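Local coordinates for protein glutamyl endopeptidase (PDB 6PYM) that probably cleaves peptide bonds after glutamate, and also after aspartate, as a secreted serine endopeptidase of the chymotrypsin-like fold, at residues 25-28 / 33-36; 35-40 / 132-137; 54-57 / 61-64; 78-83 / 106-111; 84-89 / 94-99. The protein carries 1 engineered substitution. All coordinates share one frame; numbering follows the deposited sequence.

Overall arrangement
All five contacts belong to, or abut, the six-stranded antiparallel barrel of this chymotrypsin-like protease. Interactions 1 and 5 are hairpins of that barrel, dominated by backbone hydrogen bonds. The first has a tyrosine pair, partly open to solvent, at its turn end, the second a salt bridge on its flank. Interaction 2 is the most deeply placed: it ties strand 34-42, shared with interaction 1, to strand 128-133 of the other sheet through a buried serine and a water. Interaction 3 folds the loop before strand 64-67 on itself, by one side-chain amide hydrogen bond and an alanine methyl packed on an isoleucine. Interaction 4 sets a helical turn around a phenylalanine of strand 80-87, which interaction 5 shares.

Interaction 1: residues 25-28 / 33-36; sequences IYIP and YMSG
Y26 and Y33 meet on the solvent-facing side of this hairpin, near its turn. Y26 CE2 stands 3.4 Å from Y33 CG, over one face of the Y33 ring and toward its rim. The planes differ by only 23°, but the rings, though they touch closely, are slid so far apart that they barely overlap. Y33 reaches this place because its CG sits between the backbone N and the carbonyl carbon (chi1 67°). Residues 29-31 of the turn are not modelled, consistent with mobility, and P28 is exposed.

The backbone is regular and largely buried by contrast. At the inner end I25 and G36 form an antiparallel hydrogen-bonded pair, with I25 N to G36 O and G36 N to I25 O both 2.9 Å. I27 and M34 form the next, and I27 CB touches M34 CG at 3.7 Å on the sheet face that also carries I25. M34 lies near H51, predicted to belong to the charge relay. Directional backbone bonds therefore set the register, whereas the tyrosines probably add mainly dispersion.

Interaction 2: residues 35-40 / 132-137; sequences SGSGVV and TGYPGD
The Y134 ring meets S37 at its edge: S37 OG lies in the ring plane, 3.8 Å from Y134 CD2. F24, on strand 22-27, makes an edge-to-face pair with the same ring, and the phenol OH at its far end is hydrogen-bonded to A69 O. With CG beside its backbone N (chi1 -66°), Y134 turns the ring so that OG comes to this edge and also lies 3.6 Å from Y134 CB.

The direct polar link between 35-40 and 132-137 is a bond from Y134 N to S37 OG, 2.9 Å long and somewhat bent at 144°. G133, which has no side chain, brings its CA to 3.8 Å from S37 OG. One water lies 2.8 Å from both S35 OG and Y134 O and farther from G36 O; it has more acceptors in reach than protons, so these bonds probably do not all form at once.

The contact joins strand 34-42 of the barrel to the end of strand 128-133 in the second sheet, the two halves between which chymotrypsin-like proteases place their active site. A169, the engineered residue at the predicted catalytic serine position, pairs with S37 through the backbone. S37 OG is also hydrogen-bonded to G167 O, and more weakly to S171 OG. Since it accepts from Y134 N and G167 O can only accept, the hydroxyl probably donates to G167; the two bonds would fix its rotation and link the halves near A169.

Interaction 3: residues 54-57 / 61-64; sequences NGAK and RNIS
A56 directs its methyl group toward 61-64, where N62 and I63 receive it from two sides. The longer approach is to N62, whose CB is 4.0 Å from A56 CB. The closer is to I63, whose CG1 comes within 3.6 Å of A56 CB while its CD1 lies alongside at 3.8 Å. The isoleucine owes this to its first torsion: CG1 is anti to the carbonyl carbon (chi1 -52°), which brings the longer branch round to the alanine and leaves CG2 to other neighbours.

The N62 amide passes beyond the methyl group to the backbone of A56. Its ND2 donates to A56 O over 3.1 Å, with an angle of 153° at the hydrogen. The acceptor lies close to the amide plane of N62, while the donor is tilted modestly from the carbonyl plane. A separate bond from K57 N to N54 O closes the turn that presents this carbonyl.

The segments lie in the connection from helix 50-53 and run into strand 64-67 at S64. I63 CG2 packs on I25 of strand 22-27 and on L97 of strand 95-99. Where the loop passes into the sheet, the backbone of I63 bonds to G82 of strand 80-87 and that of S64 to Y26 of strand 22-27.

Interaction 4: residues 78-83 / 106-111; sequences GKFVGQ and QHIGQV
The carbonyl oxygen of H107, in a residue whose backbone borders the F80 ring, accepts two backbone N-H groups: Q110 N at 2.9 Å and V111 N at a longer 3.3 Å. H107 is the N-cap of helix 108-111, and its own N donates to Q110 OE1 in an almost straight bond (176°), the one that in a capping box runs from the N3 side chain back to the N-cap N-H. The H107 side chain does not return it, ND1 being bonded to N44.

This compact turn presents an apolar surface to F80. I108 CB stands directly over the centre of the F80 ring, 3.8 Å away and 7° off the normal, a CH-pi contact. V111 CG2 reaches F80 CZ at 3.6 Å, arriving obliquely, and Q106 O lies at the ring edge, 3.4 Å from F80 CE2. F80 and I108 also share V99 and P67 as neighbours, and I108 touches V40. The arrangement is that of a helical turn packed against strands of the N-terminal barrel in a chymotrypsin-like fold.

Interaction 5: residues 84-89 / 94-99; sequences EIIPYP and LAILRV
E84 and R98 both set CG anti to their backbone N (chi1 -176° in each); this shared torsion sends both chains off the sheet in the same direction, side by side. E84 then stays extended, whereas R98 bends at chi3 (-71°), which swings its guanidinium across to the glutamate. The salt bridge runs from R98 NH1 to E84 OE1 at 3.0 Å; its hydrogen bond is weak, and the two planes are turned 67° apart, with OE1 near the guanidinium edge. I86 CD1 lies over one face of the same group, 3.6 Å from R98 NH1. R98 NE makes a second salt bridge, to E45.

The backbone carrying these groups is an antiparallel hairpin of the six-stranded barrel, strands 80-87 and 95-99, whose connecting loop carries D93, the predicted charge-relay aspartate. The E84-R98 and I86-I96 pairs are hydrogen-bonded: I86 N reaches I96 O at 2.8 Å, and R98 N reaches E84 O at 2.9 Å. Between them, on the other face of the sheet, I85 CG1 packs on L97 CD1 at 3.7 Å.

Toward the loop, Y88 N donates to L94 O at 2.9 Å, continuing the pairing past the strand ends, and Y88 CB rests 3.9 Å from L94 CB. The Y88 ring turns away to meet F205 edge-to-face, with its OH bonded to E156, while I86 and I96 pack on N209 of helix 200-209.

Interaction 1: residues 25-28 / 33-36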
loop_
_atom_site.group_PDB
_atom_site.type_symbol
_atom_site.label_atom_id
_atom_site.label_comp_id
_atom_site.label_asym_id
_atom_site.label_seq_id
_atom_site.Cartn_x
_atom_site.Cartn_y
_atom_site.Cartn_z
ATOM N N ILE A 25 0.745 8.052 4.006
ATOM C CA ILE A 25 0.959 7.899 5.440
ATOM C C ILE A 25 1.979 8.930 5.901
ATOM O O ILE A 25 3.050 9.064 5.295
ATOM C CB ILE A 25 1.437 6.479 5.779
ATOM C CG1 ILE A 25 0.392 5.455 5.335
ATOM C CG2 ILE A 25 1.705 6.349 7.272
ATOM C CD1 ILE A 25 0.732 4.018 5.714
ATOM N N TYR A 26 1.657 9.641 6.982
ATOM C CA TYR A 26 2.511 10.690 7.524
ATOM C C TYR A 26 2.711 10.418 9.006
ATOM O O TYR A 26 1.737 10.250 9.744
ATOM C CB TYR A 26 1.846 12.053 7.319
ATOM C CG TYR A 26 2.694 13.247 7.716
ATOM C CD1 TYR A 26 2.665 13.747 9.018
ATOM C CD2 TYR A 26 3.497 13.893 6.783
ATOM C CE1 TYR A 26 3.432 14.857 9.378
ATOM C CE2 TYR A 26 4.268 14.999 7.137
ATOM C CZ TYR A 26 4.223 15.476 8.428
ATOM O OH TYR A 26 4.987 16.576 8.761
ATOM N N ILE A 27 3.970 10.346 9.435
ATOM C CA ILE A 27 4.310 10.074 10.832
ATOM C C ILE A 27 5.326 11.111 11.294
ATOM O O ILE A 27 6.468 11.110 10.816
ATOM C CB ILE A 27 4.873 8.656 11.029
ATOM C CG1 ILE A 27 3.903 7.592 10.508
ATOM C CG2 ILE A 27 5.175 8.410 12.505
ATOM C CD1 ILE A 27 4.465 6.175 10.535
ATOM N N PRO A 28 4.964 12.013 12.214
ATOM C CA PRO A 28 5.966 12.961 12.717
ATOM C C PRO A 28 6.996 12.272 13.606
ATOM O O PRO A 28 6.699 11.255 14.218
ATOM C CB PRO A 28 5.136 13.953 13.531
ATOM C CG PRO A 28 3.908 13.213 13.910
ATOM C CD PRO A 28 3.633 12.232 12.800
ATOM N N TYR A 33 9.690 14.316 9.765
ATOM C CA TYR A 33 8.618 13.363 9.539
ATOM C C TYR A 33 9.162 12.228 8.696
ATOM O O TYR A 33 10.183 12.358 8.016
ATOM C CB TYR A 33 7.405 14.006 8.844
ATOM C CG TYR A 33 7.657 14.448 7.413
ATOM C CD1 TYR A 33 7.466 13.574 6.346
ATOM C CD2 TYR A 33 8.071 15.744 7.128
ATOM C CE1 TYR A 33 7.698 13.972 5.042
ATOM C CE2 TYR A 33 8.299 16.150 5.824
ATOM C CZ TYR A 33 8.113 15.259 4.787
ATOM O OH TYR A 33 8.340 15.660 3.489
ATOM N N MET A 34 8.462 11.113 8.745
ATOM C CA MET A 34 8.619 10.088 7.737
ATOM C C MET A 34 7.281 9.921 7.037
ATOM O O MET A 34 6.219 10.202 7.604
ATOM C CB MET A 34 9.069 8.775 8.343
ATOM C CG MET A 34 8.175 8.274 9.425
ATOM S SD MET A 34 8.846 6.769 10.141
ATOM C CE MET A 34 8.517 5.588 8.834
ATOM N N SER A 35 7.336 9.496 5.787
ATOM C CA SER A 35 6.111 9.255 5.048
ATOM C C SER A 35 6.194 7.910 4.357
ATOM O O SER A 35 7.278 7.381 4.094
ATOM C CB SER A 35 5.786 10.375 4.055
ATOM O OG SER A 35 6.650 10.362 2.933
ATOM N N GLY A 36 5.024 7.348 4.096
ATOM C CA GLY A 36 4.937 6.098 3.383
ATOM C C GLY A 36 3.632 6.006 2.633
ATOM O O GLY A 36 2.967 7.021 2.385
#

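Interaction 2: residues 35-40 / 132-137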
loop_
_atom_site.group_PDB
_atom_site.type_symbol
_atom_site.label_atom_id
_atom_site.label_comp_id
_atom_site.label_asym_id
_atom_site.label_seq_id
_atom_site.Cartn_x
_atom_site.Cartn_y
_atom_site.Cartn_z
ATOM N N SER A 35 7.336 9.496 5.787
ATOM C CA SER A 35 6.111 9.255 5.048
ATOM C C SER A 35 6.194 7.910 4.357
ATOM O O SER A 35 7.278 7.381 4.094
ATOM C CB SER A 35 5.786 10.375 4.055
ATOM O OG SER A 35 6.650 10.362 2.933
ATOM N N GLY A 36 5.024 7.348 4.096
ATOM C CA GLY A 36 4.937 6.098 3.383
ATOM C C GLY A 36 3.632 6.006 2.633
ATOM O O GLY A 36 2.967 7.021 2.385
ATOM N N SER A 37 3.270 4.782 2.274
ATOM C CA SER A 37 2.100 4.484 1.472
ATOM C C SER A 37 1.343 3.321 2.102
ATOM O O SER A 37 1.852 2.609 2.971
ATOM C CB SER A 37 2.521 4.109 0.048
ATOM O OG SER A 37 3.306 5.137 -0.551
ATOM N N GLY A 38 0.131 3.103 1.622
ATOM C CA GLY A 38 -0.650 1.968 2.058
ATOM C C GLY A 38 -1.874 1.828 1.189
ATOM O O GLY A 38 -2.052 2.571 0.222
ATOM N N VAL A 39 -2.750 0.895 1.561
ATOM C CA VAL A 39 -3.952 0.657 0.762
ATOM C C VAL A 39 -5.109 0.279 1.679
ATOM O O VAL A 39 -4.976 -0.601 2.539
ATOM C CB VAL A 39 -3.696 -0.385 -0.353
ATOM C CG1 VAL A 39 -3.242 -1.736 0.212
ATOM C CG2 VAL A 39 -4.922 -0.538 -1.245
ATOM N N VAL A 40 -6.249 0.947 1.493
ATOM C CA VAL A 40 -7.448 0.615 2.256
ATOM C C VAL A 40 -7.989 -0.727 1.792
ATOM O O VAL A 40 -8.202 -0.933 0.592
ATOM C CB VAL A 40 -8.522 1.699 2.077
ATOM C CG1 VAL A 40 -9.798 1.305 2.823
ATOM C CG2 VAL A 40 -8.011 3.053 2.544
ATOM N N THR A 132 1.641 1.573 -7.016
ATOM C CA THR A 132 1.075 2.912 -6.966
ATOM C C THR A 132 1.067 3.404 -5.530
ATOM O O THR A 132 0.612 2.696 -4.629
ATOM C CB THR A 132 -0.311 2.918 -7.606
ATOM O OG1 THR A 132 -0.157 2.481 -8.959
ATOM C CG2 THR A 132 -0.943 4.314 -7.579
ATOM N N GLY A 133 1.590 4.605 -5.323
ATOM C CA GLY A 133 1.772 5.117 -3.982
ATOM C C GLY A 133 2.456 6.463 -4.020
ATOM O O GLY A 133 2.272 7.218 -4.982
ATOM N N TYR A 134 3.247 6.762 -2.991
ATOM C CA TYR A 134 3.681 8.127 -2.683
ATOM C C TYR A 134 5.202 8.209 -2.593
ATOM O O TYR A 134 5.770 8.298 -1.499
ATOM C CB TYR A 134 2.979 8.614 -1.412
ATOM C CG TYR A 134 1.491 8.766 -1.625
ATOM C CD1 TYR A 134 0.980 9.954 -2.119
ATOM C CD2 TYR A 134 0.608 7.711 -1.392
ATOM C CE1 TYR A 134 -0.363 10.107 -2.366
ATOM C CE2 TYR A 134 -0.746 7.861 -1.629
ATOM C CZ TYR A 134 -1.225 9.061 -2.107
ATOM O OH TYR A 134 -2.579 9.191 -2.330
ATOM N N PRO A 135 5.894 8.206 -3.736
ATOM C CA PRO A 135 7.363 8.284 -3.719
ATOM C C PRO A 135 7.866 9.625 -3.212
ATOM O O PRO A 135 7.364 10.686 -3.588
ATOM C CB PRO A 135 7.741 8.093 -5.194
ATOM C CG PRO A 135 6.529 8.550 -5.955
ATOM C CD PRO A 135 5.365 8.108 -5.105
ATOM N N GLY A 136 8.924 9.570 -2.401
ATOM C CA GLY A 136 9.471 10.751 -1.751
ATOM C C GLY A 136 10.312 11.664 -2.618
ATOM O O GLY A 136 10.680 12.752 -2.155
ATOM N N ASP A 137 10.639 11.270 -3.845
ATOM C CA ASP A 137 11.314 12.203 -4.737
ATOM C C ASP A 137 10.350 13.170 -5.400
ATOM O O ASP A 137 10.793 14.176 -5.966
ATOM C CB ASP A 137 12.158 11.468 -5.782
ATOM C CG ASP A 137 11.332 10.609 -6.727
ATOM O OD1 ASP A 137 10.372 9.938 -6.281
ATOM O OD2 ASP A 137 11.661 10.574 -7.929
HETATM O O HOH W 1 5.057 9.052 1.062
#

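Interaction 3: residues 54-57 / 61-64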
loop_
_atom_site.group_PDB
_atom_site.type_symbol
_atom_site.label_atom_id
_atom_site.label_comp_id
_atom_site.label_asym_id
_atom_site.label_seq_id
_atom_site.Cartn_x
_atom_site.Cartn_y
_atom_site.Cartn_z
ATOM N N ASN A 54 6.325 0.816 12.424
ATOM C CA ASN A 54 7.344 0.852 13.476
ATOM C C ASN A 54 7.837 2.272 13.736
ATOM O O ASN A 54 8.335 2.565 14.834
ATOM C CB ASN A 54 8.549 -0.035 13.116
ATOM C CG ASN A 54 8.249 -1.542 13.173
ATOM O OD1 ASN A 54 7.246 -1.978 13.740
ATOM N ND2 ASN A 54 9.140 -2.342 12.576
ATOM N N GLY A 55 7.730 3.161 12.745
ATOM C CA GLY A 55 8.162 4.537 12.924
ATOM C C GLY A 55 7.358 5.305 13.952
ATOM O O GLY A 55 7.820 6.346 14.440
ATOM N N ALA A 56 6.164 4.820 14.294
ATOM C CA ALA A 56 5.343 5.439 15.325
ATOM C C ALA A 56 5.785 5.074 16.735
ATOM O O ALA A 56 5.211 5.600 17.694
ATOM C CB ALA A 56 3.875 5.048 15.139
ATOM N N LYS A 57 6.755 4.168 16.880
ATOM C CA LYS A 57 7.338 3.827 18.179
ATOM C C LYS A 57 6.280 3.364 19.178
ATOM O O LYS A 57 6.294 3.746 20.351
ATOM C CB LYS A 57 8.193 4.965 18.741
ATOM C CG LYS A 57 9.359 5.352 17.846
ATOM C CD LYS A 57 10.436 6.072 18.640
ATOM C CE LYS A 57 10.945 5.203 19.783
ATOM N NZ LYS A 57 12.404 4.919 19.686
ATOM N N ARG A 61 -1.532 6.368 17.355
ATOM C CA ARG A 61 -2.097 7.702 17.219
ATOM C C ARG A 61 -1.140 8.681 16.552
ATOM O O ARG A 61 -1.573 9.761 16.139
ATOM C CB ARG A 61 -2.525 8.261 18.585
ATOM C CG ARG A 61 -3.540 7.455 19.376
ATOM C CD ARG A 61 -4.705 6.980 18.518
ATOM N NE ARG A 61 -5.620 8.046 18.160
ATOM C CZ ARG A 61 -6.750 7.838 17.504
ATOM N NH1 ARG A 61 -7.084 6.605 17.149
ATOM N NH2 ARG A 61 -7.536 8.865 17.199
ATOM N N ASN A 62 0.142 8.336 16.451
ATOM C CA ASN A 62 1.117 9.135 15.726
ATOM C C ASN A 62 0.997 8.999 14.213
ATOM O O ASN A 62 1.672 9.737 13.491
ATOM C CB ASN A 62 2.536 8.723 16.136
ATOM C CG ASN A 62 2.874 9.112 17.565
ATOM O OD1 ASN A 62 2.355 10.093 18.092
ATOM N ND2 ASN A 62 3.766 8.350 18.190
ATOM N N ILE A 63 0.175 8.081 13.713
ATOM C CA ILE A 63 0.115 7.791 12.283
ATOM C C ILE A 63 -1.123 8.448 11.690
ATOM O O ILE A 63 -2.245 8.181 12.135
ATOM C CB ILE A 63 0.097 6.279 12.024
ATOM C CG1 ILE A 63 1.255 5.599 12.752
ATOM C CG2 ILE A 63 0.165 6.013 10.533
ATOM C CD1 ILE A 63 1.187 4.092 12.694
ATOM N N SER A 64 -0.926 9.275 10.665
ATOM C CA SER A 64 -2.014 9.844 9.880
ATOM C C SER A 64 -2.101 9.132 8.535
ATOM O O SER A 64 -1.090 8.975 7.843
ATOM C CB SER A 64 -1.772 11.330 9.629
ATOM O OG SER A 64 -1.872 12.094 10.819
#

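Interaction 4: residues 78-83 / 106-111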
loop_
_atom_site.group_PDB
_atom_site.type_symbol
_atom_site.label_atom_id
_atom_site.label_comp_id
_atom_site.label_asym_id
_atom_site.label_seq_id
_atom_site.Cartn_x
_atom_site.Cartn_y
_atom_site.Cartn_z
ATOM N N GLY A 78 -9.747 13.627 3.527
ATOM C CA GLY A 78 -9.236 13.968 4.834
ATOM C C GLY A 78 -8.219 12.956 5.323
ATOM O O GLY A 78 -7.462 12.355 4.544
ATOM N N LYS A 79 -8.193 12.764 6.640
ATOM C CA LYS A 79 -7.281 11.820 7.256
ATOM C C LYS A 79 -8.007 10.967 8.286
ATOM O O LYS A 79 -9.103 11.297 8.755
ATOM C CB LYS A 79 -6.049 12.494 7.883
ATOM C CG LYS A 79 -6.252 13.097 9.256
ATOM C CD LYS A 79 -4.924 13.612 9.805
ATOM C CE LYS A 79 -5.006 13.926 11.294
ATOM N NZ LYS A 79 -5.943 15.045 11.597
ATOM N N PHE A 80 -7.369 9.846 8.613
ATOM C CA PHE A 80 -7.804 8.911 9.635
ATOM C C PHE A 80 -6.595 8.584 10.493
ATOM O O PHE A 80 -5.477 8.448 9.982
ATOM C CB PHE A 80 -8.347 7.644 8.979
ATOM C CG PHE A 80 -9.558 7.894 8.134
ATOM C CD1 PHE A 80 -9.431 8.402 6.847
ATOM C CD2 PHE A 80 -10.824 7.664 8.637
ATOM C CE1 PHE A 80 -10.542 8.670 6.081
ATOM C CE2 PHE A 80 -11.938 7.923 7.875
ATOM C CZ PHE A 80 -11.800 8.425 6.592
ATOM N N VAL A 81 -6.807 8.490 11.797
ATOM C CA VAL A 81 -5.718 8.345 12.759
ATOM C C VAL A 81 -5.565 6.885 13.159
ATOM O O VAL A 81 -6.553 6.190 13.433
ATOM C CB VAL A 81 -5.949 9.248 13.986
ATOM C CG1 VAL A 81 -4.801 9.111 14.983
ATOM C CG2 VAL A 81 -6.113 10.703 13.554
ATOM N N GLY A 82 -4.321 6.421 13.209
ATOM C CA GLY A 82 -4.052 5.063 13.626
ATOM C C GLY A 82 -4.639 4.729 14.983
ATOM O O GLY A 82 -4.612 5.552 15.904
ATOM N N GLN A 83 -5.169 3.525 15.110
ATOM C CA GLN A 83 -5.791 3.046 16.337
ATOM C C GLN A 83 -5.139 1.782 16.868
ATOM O O GLN A 83 -4.938 1.660 18.082
ATOM C CB GLN A 83 -7.296 2.802 16.107
ATOM C CG GLN A 83 -8.093 2.495 17.376
ATOM C CD GLN A 83 -8.135 1.018 17.708
ATOM O OE1 GLN A 83 -8.089 0.166 16.822
ATOM N NE2 GLN A 83 -8.224 0.705 18.996
ATOM N N GLN A 106 -17.192 8.895 10.050
ATOM C CA GLN A 106 -17.121 8.054 8.863
ATOM C C GLN A 106 -15.944 7.098 8.992
ATOM O O GLN A 106 -14.890 7.461 9.518
ATOM C CB GLN A 106 -16.917 8.905 7.611
ATOM C CG GLN A 106 -17.985 9.947 7.370
ATOM C CD GLN A 106 -17.599 10.901 6.260
ATOM O OE1 GLN A 106 -16.526 11.506 6.291
ATOM N NE2 GLN A 106 -18.466 11.035 5.266
ATOM N N HIS A 107 -16.130 5.877 8.516
ATOM C CA HIS A 107 -15.065 4.888 8.522
ATOM C C HIS A 107 -14.318 4.936 7.197
ATOM O O HIS A 107 -14.882 5.286 6.161
ATOM C CB HIS A 107 -15.652 3.504 8.764
ATOM C CG HIS A 107 -16.402 3.400 10.055
ATOM N ND1 HIS A 107 -15.822 2.941 11.217
ATOM C CD2 HIS A 107 -17.677 3.730 10.375
ATOM C CE1 HIS A 107 -16.713 2.973 12.195
ATOM N NE2 HIS A 107 -17.845 3.449 11.709
ATOM N N ILE A 108 -13.032 4.585 7.237
ATOM C CA ILE A 108 -12.198 4.755 6.049
ATOM C C ILE A 108 -12.731 3.934 4.879
ATOM O O ILE A 108 -12.720 4.391 3.731
ATOM C CB ILE A 108 -10.715 4.476 6.363
ATOM C CG1 ILE A 108 -9.826 4.952 5.215
ATOM C CG2 ILE A 108 -10.468 3.003 6.683
ATOM C CD1 ILE A 108 -8.366 5.020 5.586
ATOM N N GLY A 109 -13.238 2.733 5.151
ATOM C CA GLY A 109 -13.778 1.891 4.106
ATOM C C GLY A 109 -15.168 2.247 3.647
ATOM O O GLY A 109 -15.730 1.554 2.795
ATOM N N GLN A 110 -15.740 3.311 4.208
ATOM C CA GLN A 110 -16.954 3.931 3.702
ATOM C C GLN A 110 -16.661 5.102 2.784
ATOM O O GLN A 110 -17.438 5.355 1.857
ATOM C CB GLN A 110 -17.810 4.444 4.868
ATOM C CG GLN A 110 -18.378 3.355 5.771
ATOM C CD GLN A 110 -19.118 3.909 6.982
ATOM O OE1 GLN A 110 -18.817 5.001 7.475
ATOM N NE2 GLN A 110 -20.099 3.153 7.465
ATOM N N VAL A 111 -15.558 5.821 3.011
ATOM C CA VAL A 111 -15.259 6.999 2.206
ATOM C C VAL A 111 -14.562 6.641 0.904
ATOM O O VAL A 111 -14.633 7.414 -0.060
ATOM C CB VAL A 111 -14.486 8.067 3.002
ATOM C CG1 VAL A 111 -15.220 8.404 4.295
ATOM C CG2 VAL A 111 -13.044 7.642 3.279
#

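Interaction 5: residues 84-89 / 94-99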
loop_
_atom_site.group_PDB
_atom_site.type_symbol
_atom_site.label_atom_id
_atom_site.label_comp_id
_atom_site.label_asym_id
_atom_site.label_seq_id
_atom_site.Cartn_x
_atom_site.Cartn_y
_atom_site.Cartn_z
ATOM N N GLU A 84 -4.790 0.836 15.996
ATOM C CA GLU A 84 -4.164 -0.403 16.429
ATOM C C GLU A 84 -3.292 -0.944 15.304
ATOM O O GLU A 84 -3.722 -0.992 14.147
ATOM C CB GLU A 84 -5.226 -1.442 16.810
ATOM C CG GLU A 84 -4.656 -2.733 17.373
ATOM C CD GLU A 84 -5.733 -3.736 17.748
ATOM O OE1 GLU A 84 -6.875 -3.601 17.258
ATOM O OE2 GLU A 84 -5.432 -4.658 18.535
ATOM N N ILE A 85 -2.082 -1.374 15.656
ATOM C CA ILE A 85 -1.154 -1.988 14.715
ATOM C C ILE A 85 -1.226 -3.495 14.888
ATOM O O ILE A 85 -1.062 -4.007 16.005
ATOM C CB ILE A 85 0.277 -1.484 14.953
ATOM C CG1 ILE A 85 0.370 0.009 14.630
ATOM C CG2 ILE A 85 1.270 -2.315 14.147
ATOM C CD1 ILE A 85 1.602 0.663 15.199
ATOM N N ILE A 86 -1.473 -4.209 13.793
ATOM C CA ILE A 86 -1.542 -5.667 13.795
ATOM C C ILE A 86 -0.464 -6.198 12.856
ATOM O O ILE A 86 -0.705 -6.319 11.647
ATOM C CB ILE A 86 -2.930 -6.160 13.362
ATOM C CG1 ILE A 86 -4.041 -5.472 14.160
ATOM C CG2 ILE A 86 -3.024 -7.660 13.532
ATOM C CD1 ILE A 86 -5.420 -5.670 13.567
ATOM N N PRO A 87 0.731 -6.508 13.349
ATOM C CA PRO A 87 1.777 -7.016 12.451
ATOM C C PRO A 87 1.452 -8.421 11.969
ATOM O O PRO A 87 0.892 -9.233 12.707
ATOM C CB PRO A 87 3.031 -7.018 13.333
ATOM C CG PRO A 87 2.502 -7.140 14.734
ATOM C CD PRO A 87 1.198 -6.385 14.743
ATOM N N TYR A 88 1.806 -8.711 10.722
ATOM C CA TYR A 88 1.731 -10.079 10.237
ATOM C C TYR A 88 2.680 -10.941 11.064
ATOM O O TYR A 88 3.840 -10.562 11.259
ATOM C CB TYR A 88 2.157 -10.098 8.773
ATOM C CG TYR A 88 2.187 -11.457 8.130
ATOM C CD1 TYR A 88 1.057 -12.264 8.115
ATOM C CD2 TYR A 88 3.341 -11.926 7.515
ATOM C CE1 TYR A 88 1.074 -13.509 7.509
ATOM C CE2 TYR A 88 3.369 -13.167 6.901
ATOM C CZ TYR A 88 2.231 -13.958 6.912
ATOM O OH TYR A 88 2.238 -15.200 6.306
ATOM N N PRO A 89 2.235 -12.095 11.575
ATOM C CA PRO A 89 3.139 -12.898 12.416
ATOM C C PRO A 89 4.324 -13.469 11.659
ATOM O O PRO A 89 5.361 -13.745 12.275
ATOM C CB PRO A 89 2.228 -14.003 12.972
ATOM C CG PRO A 89 0.852 -13.429 12.902
ATOM C CD PRO A 89 0.842 -12.567 11.662
ATOM N N LEU A 94 4.885 -6.772 6.554
ATOM C CA LEU A 94 3.459 -6.523 6.354
ATOM C C LEU A 94 2.788 -6.252 7.690
ATOM O O LEU A 94 2.986 -7.001 8.653
ATOM C CB LEU A 94 2.790 -7.738 5.717
ATOM C CG LEU A 94 1.277 -7.633 5.499
ATOM C CD1 LEU A 94 0.926 -6.515 4.508
ATOM C CD2 LEU A 94 0.722 -8.978 5.045
ATOM N N ALA A 95 1.962 -5.215 7.738
ATOM C CA ALA A 95 1.145 -4.943 8.907
ATOM C C ALA A 95 -0.210 -4.414 8.472
ATOM O O ALA A 95 -0.334 -3.728 7.449
ATOM C CB ALA A 95 1.805 -3.911 9.827
ATOM N N ILE A 96 -1.231 -4.746 9.257
ATOM C CA ILE A 96 -2.518 -4.071 9.183
ATOM C C ILE A 96 -2.456 -2.890 10.131
ATOM O O ILE A 96 -1.989 -3.024 11.271
ATOM C CB ILE A 96 -3.661 -5.014 9.596
ATOM C CG1 ILE A 96 -3.736 -6.234 8.673
ATOM C CG2 ILE A 96 -4.987 -4.252 9.645
ATOM C CD1 ILE A 96 -4.644 -7.348 9.198
ATOM N N LEU A 97 -2.916 -1.735 9.678
ATOM C CA LEU A 97 -3.152 -0.605 10.568
ATOM C C LEU A 97 -4.652 -0.373 10.601
ATOM O O LEU A 97 -5.262 -0.048 9.576
ATOM C CB LEU A 97 -2.423 0.658 10.118
ATOM C CG LEU A 97 -2.673 1.882 11.010
ATOM C CD1 LEU A 97 -2.108 1.690 12.415
ATOM C CD2 LEU A 97 -2.098 3.124 10.377
ATOM N N ARG A 98 -5.251 -0.585 11.768
ATOM C CA ARG A 98 -6.637 -0.211 11.983
ATOM C C ARG A 98 -6.668 1.260 12.357
ATOM O O ARG A 98 -5.865 1.704 13.185
ATOM C CB ARG A 98 -7.220 -1.061 13.109
ATOM C CG ARG A 98 -8.694 -0.858 13.382
ATOM C CD ARG A 98 -9.234 -2.030 14.193
ATOM N NE ARG A 98 -9.302 -3.239 13.377
ATOM C CZ ARG A 98 -8.983 -4.456 13.804
ATOM N NH1 ARG A 98 -8.561 -4.644 15.046
ATOM N NH2 ARG A 98 -9.083 -5.488 12.976
ATOM N N VAL A 99 -7.568 2.015 11.736
ATOM C CA VAL A 99 -7.694 3.443 11.979
ATOM C C VAL A 99 -9.047 3.740 12.609
ATOM O O VAL A 99 -10.030 3.018 12.408
ATOM C CB VAL A 99 -7.491 4.286 10.699
ATOM C CG1 VAL A 99 -6.061 4.147 10.196
ATOM C CG2 VAL A 99 -8.484 3.884 9.615
#